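PDB 3VU4: KmHsv2 from Kluyveromyces marxianus, which probably binds phosphoinositides, as a seven-bladed beta-propeller of the PROPPIN family related to the autophagy protein Atg18. Local coordinates for residues M66-N71 against L108-I113. Residues are numbered along the deposited sequence; the frame is centred on the assembly and turned at random.
With SO4 (sulfate ion), chain I.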
loop_
_atom_site.group_PDB
_atom_site.type_symbol
_atom_site.label_atom_id
_atom_site.label_comp_id
_atom_site.label_asym_id
_atom_site.label_seq_id
_atom_site.Cartn_x
_atom_site.Cartn_y
_atom_site.Cartn_z
ATOM N N MET A 66 -9.138 6.959 6.011
ATOM C CA MET A 66 -9.635 8.267 5.615
ATOM C C MET A 66 -9.998 8.280 4.130
ATOM O O MET A 66 -9.508 7.458 3.352
ATOM C CB MET A 66 -8.624 9.368 5.959
ATOM C CG MET A 66 -7.423 9.499 5.058
ATOM S SD MET A 66 -6.271 10.739 5.737
ATOM C CE MET A 66 -7.057 12.282 5.214
ATOM N N LEU A 67 -10.891 9.189 3.746
ATOM C CA LEU A 67 -11.320 9.290 2.357
ATOM C C LEU A 67 -10.755 10.539 1.701
ATOM O O LEU A 67 -11.228 11.643 1.949
ATOM C CB LEU A 67 -12.846 9.320 2.265
ATOM C CG LEU A 67 -13.387 9.509 0.841
ATOM C CD1 LEU A 67 -13.023 8.303 -0.022
ATOM C CD2 LEU A 67 -14.894 9.689 0.890
ATOM N N HIS A 68 -9.741 10.354 0.864
ATOM C CA HIS A 68 -9.104 11.465 0.166
ATOM C C HIS A 68 -8.704 12.558 1.148
ATOM O O HIS A 68 -7.872 12.333 2.032
ATOM C CB HIS A 68 -10.054 12.015 -0.894
ATOM C CG HIS A 68 -10.450 10.992 -1.912
ATOM N ND1 HIS A 68 -9.525 10.297 -2.656
ATOM C CD2 HIS A 68 -11.664 10.521 -2.281
ATOM C CE1 HIS A 68 -10.150 9.438 -3.440
ATOM N NE2 HIS A 68 -11.447 9.552 -3.233
ATOM N N ARG A 69 -9.288 13.740 0.991
ATOM C CA ARG A 69 -8.990 14.846 1.884
ATOM C C ARG A 69 -10.285 15.407 2.443
ATOM O O ARG A 69 -10.327 16.538 2.926
ATOM C CB ARG A 69 -8.214 15.935 1.144
ATOM C CG ARG A 69 -6.715 15.670 1.046
ATOM C CD ARG A 69 -6.018 16.720 0.187
ATOM N NE ARG A 69 -4.562 16.663 0.295
ATOM C CZ ARG A 69 -3.880 16.928 1.409
ATOM N NH1 ARG A 69 -4.518 17.268 2.524
ATOM N NH2 ARG A 69 -2.553 16.862 1.407
ATOM N N THR A 70 -11.337 14.596 2.382
ATOM C CA THR A 70 -12.652 14.988 2.869
ATOM C C THR A 70 -12.714 15.049 4.393
ATOM O O THR A 70 -11.698 14.925 5.079
ATOM C CB THR A 70 -13.722 14.009 2.391
ATOM O OG1 THR A 70 -13.642 12.801 3.159
ATOM C CG2 THR A 70 -13.512 13.684 0.923
ATOM N N ASN A 71 -13.918 15.234 4.921
ATOM C CA ASN A 71 -14.113 15.313 6.361
ATOM C C ASN A 71 -14.550 13.954 6.885
ATOM O O ASN A 71 -14.959 13.826 8.034
ATOM C CB ASN A 71 -15.182 16.355 6.686
ATOM C CG ASN A 71 -15.047 17.610 5.843
ATOM O OD1 ASN A 71 -13.949 18.157 5.690
ATOM N ND2 ASN A 71 -16.169 18.079 5.291
ATOM N N LEU A 108 -12.005 2.646 1.225
ATOM C CA LEU A 108 -12.988 3.695 0.976
ATOM C C LEU A 108 -12.784 4.429 -0.351
ATOM O O LEU A 108 -11.655 4.673 -0.776
ATOM C CB LEU A 108 -12.938 4.729 2.106
ATOM C CG LEU A 108 -13.124 4.256 3.547
ATOM C CD1 LEU A 108 -12.663 5.347 4.500
ATOM C CD2 LEU A 108 -14.577 3.903 3.789
ATOM N N SER A 109 -13.895 4.777 -0.996
ATOM C CA SER A 109 -13.882 5.536 -2.244
ATOM C C SER A 109 -15.137 6.399 -2.177
ATOM O O SER A 109 -16.027 6.116 -1.374
ATOM C CB SER A 109 -13.919 4.612 -3.466
ATOM O OG SER A 109 -15.197 4.046 -3.667
ATOM N N ARG A 110 -15.220 7.449 -2.988
ATOM C CA ARG A 110 -16.397 8.317 -2.945
ATOM C C ARG A 110 -17.669 7.530 -3.259
ATOM O O ARG A 110 -18.776 8.002 -3.017
ATOM C CB ARG A 110 -16.252 9.481 -3.938
ATOM C CG ARG A 110 -15.081 10.433 -3.659
ATOM C CD ARG A 110 -14.913 11.462 -4.786
ATOM N NE ARG A 110 -13.700 12.272 -4.649
ATOM C CZ ARG A 110 -13.524 13.226 -3.738
ATOM N NH1 ARG A 110 -14.489 13.503 -2.867
ATOM N NH2 ARG A 110 -12.382 13.904 -3.695
ATOM N N GLU A 111 -17.502 6.315 -3.769
ATOM C CA GLU A 111 -18.635 5.475 -4.139
ATOM C C GLU A 111 -18.886 4.280 -3.228
ATOM O O GLU A 111 -20.025 4.007 -2.845
ATOM C CB GLU A 111 -18.428 4.928 -5.544
ATOM C CG GLU A 111 -17.761 5.879 -6.503
ATOM C CD GLU A 111 -18.695 6.296 -7.609
ATOM O OE1 GLU A 111 -19.579 7.139 -7.340
ATOM O OE2 GLU A 111 -18.550 5.767 -8.738
ATOM N N PHE A 112 -17.814 3.565 -2.895
ATOM C CA PHE A 112 -17.926 2.355 -2.090
ATOM C C PHE A 112 -17.176 2.322 -0.766
ATOM O O PHE A 112 -16.317 3.160 -0.484
ATOM C CB PHE A 112 -17.442 1.170 -2.914
ATOM C CG PHE A 112 -17.825 1.243 -4.351
ATOM C CD1 PHE A 112 -19.069 0.800 -4.773
ATOM C CD2 PHE A 112 -16.941 1.763 -5.288
ATOM C CE1 PHE A 112 -19.431 0.869 -6.113
ATOM C CE2 PHE A 112 -17.290 1.837 -6.632
ATOM C CZ PHE A 112 -18.540 1.388 -7.045
ATOM N N ILE A 113 -17.530 1.317 0.033
ATOM C CA ILE A 113 -16.901 1.042 1.312
ATOM C C ILE A 113 -16.654 -0.461 1.264
ATOM O O ILE A 113 -17.580 -1.247 1.446
ATOM C CB ILE A 113 -17.821 1.339 2.509
ATOM C CG1 ILE A 113 -18.197 2.819 2.537
ATOM C CG2 ILE A 113 -17.105 0.978 3.803
ATOM C CD1 ILE A 113 -19.055 3.212 3.732
HETATM S S SO4 I . -13.249 7.722 -6.021
HETATM O O1 SO4 I . -14.314 8.718 -6.235
HETATM O O2 SO4 I . -12.027 8.152 -6.725
HETATM O O3 SO4 I . -12.957 7.609 -4.583
HETATM O O4 SO4 I . -13.691 6.415 -6.540
#
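A sulfate ion, probably taken up from the crystallisation liquor, joins two neighbouring turns of the propeller. Its O3 receives hydrogen bonds from both segments: His-68 NE2 reaches O3 at 2.8 Å in the plane of the imidazole, and Arg-110 N meets the same O3 at 2.8 Å along a nearly straight path (165°). The side chain of His-68 leaves the backbone toward 108-113, and with CG anti to the carbonyl carbon (chi1 -59°) NE2 reaches the sulfate. Arg-110 has the same first torsion and then runs extended from CG to NE, which carries its guanidinium alongside the imidazole, so that His-68 CD2 lies over one guanidinium face, near its rim and 3.6 Å from Arg-110 CZ. The two planes are only 19° apart. Bonding to sulfate would favour a protonated imidazole, whereas the adjacent arginine should oppose it. Thr-70 CG2 touches Arg-110 NH1, while Thr-70 OG1 and N both bond to Leu-67 O and close the turn. Leu-67 CG is anti to its backbone N, and CD1 presses on the backbone of 108-110, 3.6 Å from Ser-109 C. Ser-109 OG accepts a nearly straight bond from Phe-112 N, an ST motif. The contact thus pairs the turn between strands 63-66 and 72-76 with its counterpart between strands 103-108 and 112-117 in the next four-stranded blade; Asn-28 and Gln-29 of the preceding blade hold the backbone of 66-71.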